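Local coordinates for protein glutathione s-transferase III (Zea mays, PDB 1AW9) that probably conjugates reduced glutathione to hydrophobic electrophiles, displacing a halide, and serves in the detoxification of herbicides in maize, at residues P112-L117 with D128-V132. Residues are numbered along the deposited sequence; the frame is centred on the assembly and turned at random.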
ATOM      1  N   PRO A 112      -0.645 -14.530   5.721  1.00 16.53           N
ATOM      2  CA  PRO A 112      -0.138 -13.890   4.495  1.00 14.01           C
ATOM      3  C   PRO A 112       0.992 -14.697   3.886  1.00 13.64           C
ATOM      4  O   PRO A 112       1.112 -14.760   2.675  1.00 13.58           O
ATOM      5  CB  PRO A 112       0.391 -12.560   5.001  1.00 13.18           C
ATOM      6  CG  PRO A 112      -0.532 -12.234   6.107  1.00 14.61           C
ATOM      7  CD  PRO A 112      -0.746 -13.544   6.815  1.00 14.97           C
ATOM      8  N   LEU A 113       1.823 -15.299   4.733  1.00 13.06           N
ATOM      9  CA  LEU A 113       2.955 -16.087   4.273  1.00 15.75           C
ATOM     10  C   LEU A 113       2.494 -17.341   3.526  1.00 16.82           C
ATOM     11  O   LEU A 113       3.056 -17.705   2.497  1.00 18.57           O
ATOM     12  CB  LEU A 113       3.865 -16.460   5.452  1.00 13.05           C
ATOM     13  CG  LEU A 113       4.653 -15.311   6.089  1.00 13.10           C
ATOM     14  CD1 LEU A 113       5.493 -15.837   7.222  1.00 14.45           C
ATOM     15  CD2 LEU A 113       5.547 -14.639   5.084  1.00 11.81           C
ATOM     16  N   VAL A 114       1.474 -18.009   4.054  1.00 18.44           N
ATOM     17  CA  VAL A 114       0.934 -19.221   3.421  1.00 17.89           C
ATOM     18  C   VAL A 114       0.245 -18.831   2.134  1.00 17.37           C
ATOM     19  O   VAL A 114       0.378 -19.507   1.121  1.00 19.98           O
ATOM     20  CB  VAL A 114      -0.054 -19.947   4.355  1.00 15.46           C
ATOM     21  CG1 VAL A 114      -0.877 -20.934   3.574  1.00 15.50           C
ATOM     22  CG2 VAL A 114       0.734 -20.638   5.471  1.00 12.58           C
ATOM     23  N   PHE A 115      -0.408 -17.683   2.149  1.00 15.90           N
ATOM     24  CA  PHE A 115      -1.083 -17.206   0.978  1.00 17.97           C
ATOM     25  C   PHE A 115      -0.164 -16.835  -0.191  1.00 18.99           C
ATOM     26  O   PHE A 115      -0.448 -17.162  -1.343  1.00 20.28           O
ATOM     27  CB  PHE A 115      -1.944 -16.013   1.289  1.00 21.54           C
ATOM     28  CG  PHE A 115      -2.461 -15.389   0.071  1.00 28.59           C
ATOM     29  CD1 PHE A 115      -3.384 -16.073  -0.710  1.00 31.78           C
ATOM     30  CD2 PHE A 115      -1.906 -14.204  -0.405  1.00 31.63           C
ATOM     31  CE1 PHE A 115      -3.746 -15.603  -1.952  1.00 32.73           C
ATOM     32  CE2 PHE A 115      -2.262 -13.722  -1.647  1.00 33.04           C
ATOM     33  CZ  PHE A 115      -3.185 -14.428  -2.428  1.00 34.49           C
ATOM     34  N   GLN A 116       0.868 -16.048   0.078  1.00 16.78           N
ATOM     35  CA  GLN A 116       1.802 -15.642  -0.959  1.00 14.79           C
ATOM     36  C   GLN A 116       2.707 -16.780  -1.465  1.00 14.81           C
ATOM     37  O   GLN A 116       3.011 -16.858  -2.655  1.00 15.42           O
ATOM     38  CB  GLN A 116       2.690 -14.511  -0.442  1.00 12.33           C
ATOM     39  CG  GLN A 116       1.983 -13.251  -0.128  1.00 11.22           C
ATOM     40  CD  GLN A 116       1.491 -12.585  -1.354  1.00 12.84           C
ATOM     41  OE1 GLN A 116       2.078 -12.726  -2.425  1.00 16.11           O
ATOM     42  NE2 GLN A 116       0.410 -11.859  -1.236  1.00 10.09           N
ATOM     43  N   LEU A 117       3.156 -17.643  -0.560  1.00 14.43           N
ATOM     44  CA  LEU A 117       4.092 -18.695  -0.929  1.00 16.24           C
ATOM     45  C   LEU A 117       3.488 -20.017  -1.390  1.00 17.89           C
ATOM     46  O   LEU A 117       4.175 -20.787  -2.057  1.00 17.55           O
ATOM     47  CB  LEU A 117       5.084 -18.946   0.229  1.00 15.11           C
ATOM     48  CG  LEU A 117       5.875 -17.747   0.755  1.00 13.56           C
ATOM     49  CD1 LEU A 117       6.518 -18.053   2.104  1.00 10.55           C
ATOM     50  CD2 LEU A 117       6.916 -17.362  -0.266  1.00 13.97           C
ATOM     51  N   ASP A 128       4.509 -11.902  -3.440  1.00 17.68           N
ATOM     52  CA  ASP A 128       4.830 -10.499  -3.306  1.00 13.65           C
ATOM     53  C   ASP A 128       5.961 -10.387  -2.266  1.00 14.17           C
ATOM     54  O   ASP A 128       5.733 -10.549  -1.078  1.00 15.17           O
ATOM     55  CB  ASP A 128       3.615  -9.736  -2.843  1.00 14.02           C
ATOM     56  CG  ASP A 128       3.853  -8.232  -2.811  1.00 17.92           C
ATOM     57  OD1 ASP A 128       4.880  -7.774  -2.277  1.00 18.56           O
ATOM     58  OD2 ASP A 128       3.001  -7.482  -3.316  1.00 23.12           O
ATOM     59  N   ALA A 129       7.162 -10.026  -2.706  1.00 11.18           N
ATOM     60  CA  ALA A 129       8.308  -9.913  -1.817  1.00 11.60           C
ATOM     61  C   ALA A 129       8.085  -8.992  -0.645  1.00 10.94           C
ATOM     62  O   ALA A 129       8.573  -9.249   0.434  1.00 12.88           O
ATOM     63  CB  ALA A 129       9.523  -9.469  -2.580  1.00 11.57           C
ATOM     64  N   ALA A 130       7.371  -7.904  -0.859  1.00 10.15           N
ATOM     65  CA  ALA A 130       7.151  -6.956   0.208  1.00 10.93           C
ATOM     66  C   ALA A 130       6.289  -7.532   1.322  1.00 12.05           C
ATOM     67  O   ALA A 130       6.479  -7.207   2.489  1.00 12.78           O
ATOM     68  CB  ALA A 130       6.496  -5.721  -0.342  1.00  9.02           C
ATOM     69  N   VAL A 131       5.288  -8.320   0.933  1.00 11.52           N
ATOM     70  CA  VAL A 131       4.353  -8.948   1.864  1.00 10.55           C
ATOM     71  C   VAL A 131       5.047 -10.064   2.625  1.00 11.85           C
ATOM     72  O   VAL A 131       4.900 -10.188   3.834  1.00 13.21           O
ATOM     73  CB  VAL A 131       3.168  -9.530   1.118  1.00 11.59           C
ATOM     74  CG1 VAL A 131       2.288 -10.321   2.065  1.00  8.14           C
ATOM     75  CG2 VAL A 131       2.362  -8.403   0.444  1.00 11.27           C
ATOM     76  N   VAL A 132       5.833 -10.857   1.912  1.00 11.57           N
ATOM     77  CA  VAL A 132       6.574 -11.934   2.547  1.00 12.99           C
ATOM     78  C   VAL A 132       7.560 -11.353   3.573  1.00 13.28           C
ATOM     79  O   VAL A 132       7.580 -11.804   4.718  1.00 13.85           O
ATOM     80  CB  VAL A 132       7.315 -12.783   1.502  1.00 14.26           C
ATOM     81  CG1 VAL A 132       8.341 -13.728   2.176  1.00 12.82           C
ATOM     82  CG2 VAL A 132       6.310 -13.563   0.663  1.00 11.17           C
TER
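D128 meets Q116 through its backbone: D128 N donates to Q116 OE1 at 2.8 Å with an N-H...O angle of 159°, nearly straight, although the donor stands above the amide plane, 41° out of it. Q116 reaches this N because its chain bends at the second torsion (chi2 -69°), and R120 NH1 gives the same oxygen a second hydrogen bond. The D128 carboxylate turns away to serve as N-cap of helix 129-152: OD1 accepts from V131 N at 3.3 Å and, more weakly, from A130 N, while OD2 forms a salt bridge with K134 of the second subunit. One turn on, V131 crosses the Q116 chain at about a right angle, its CG1 3.7 Å from Q116 CG, and V131 CG1 also meets the P112 ring, with P112 CB 4.2 Å away. V132 splits its two branches: CG2 lies 3.9 Å from Q116 CB and 4.0 Å from L117 CD2, whereas CG1 faces L113 CD2, which also rests 3.5 Å from the carbonyl oxygen V132 O. An alanine in place of Q116 would probably leave D128 N and R120 without their shared acceptor and open a gap beside V131 CG1. The contact thus joins the C-terminal part of helix 92-122 to the first turn of helix 129-152 in the all-helical C-terminal domain of this phi-class transferase, with H135 and L139 of the latter helix extending the packing over L113 and the loop residues T178, P179 and K180 lying against L117.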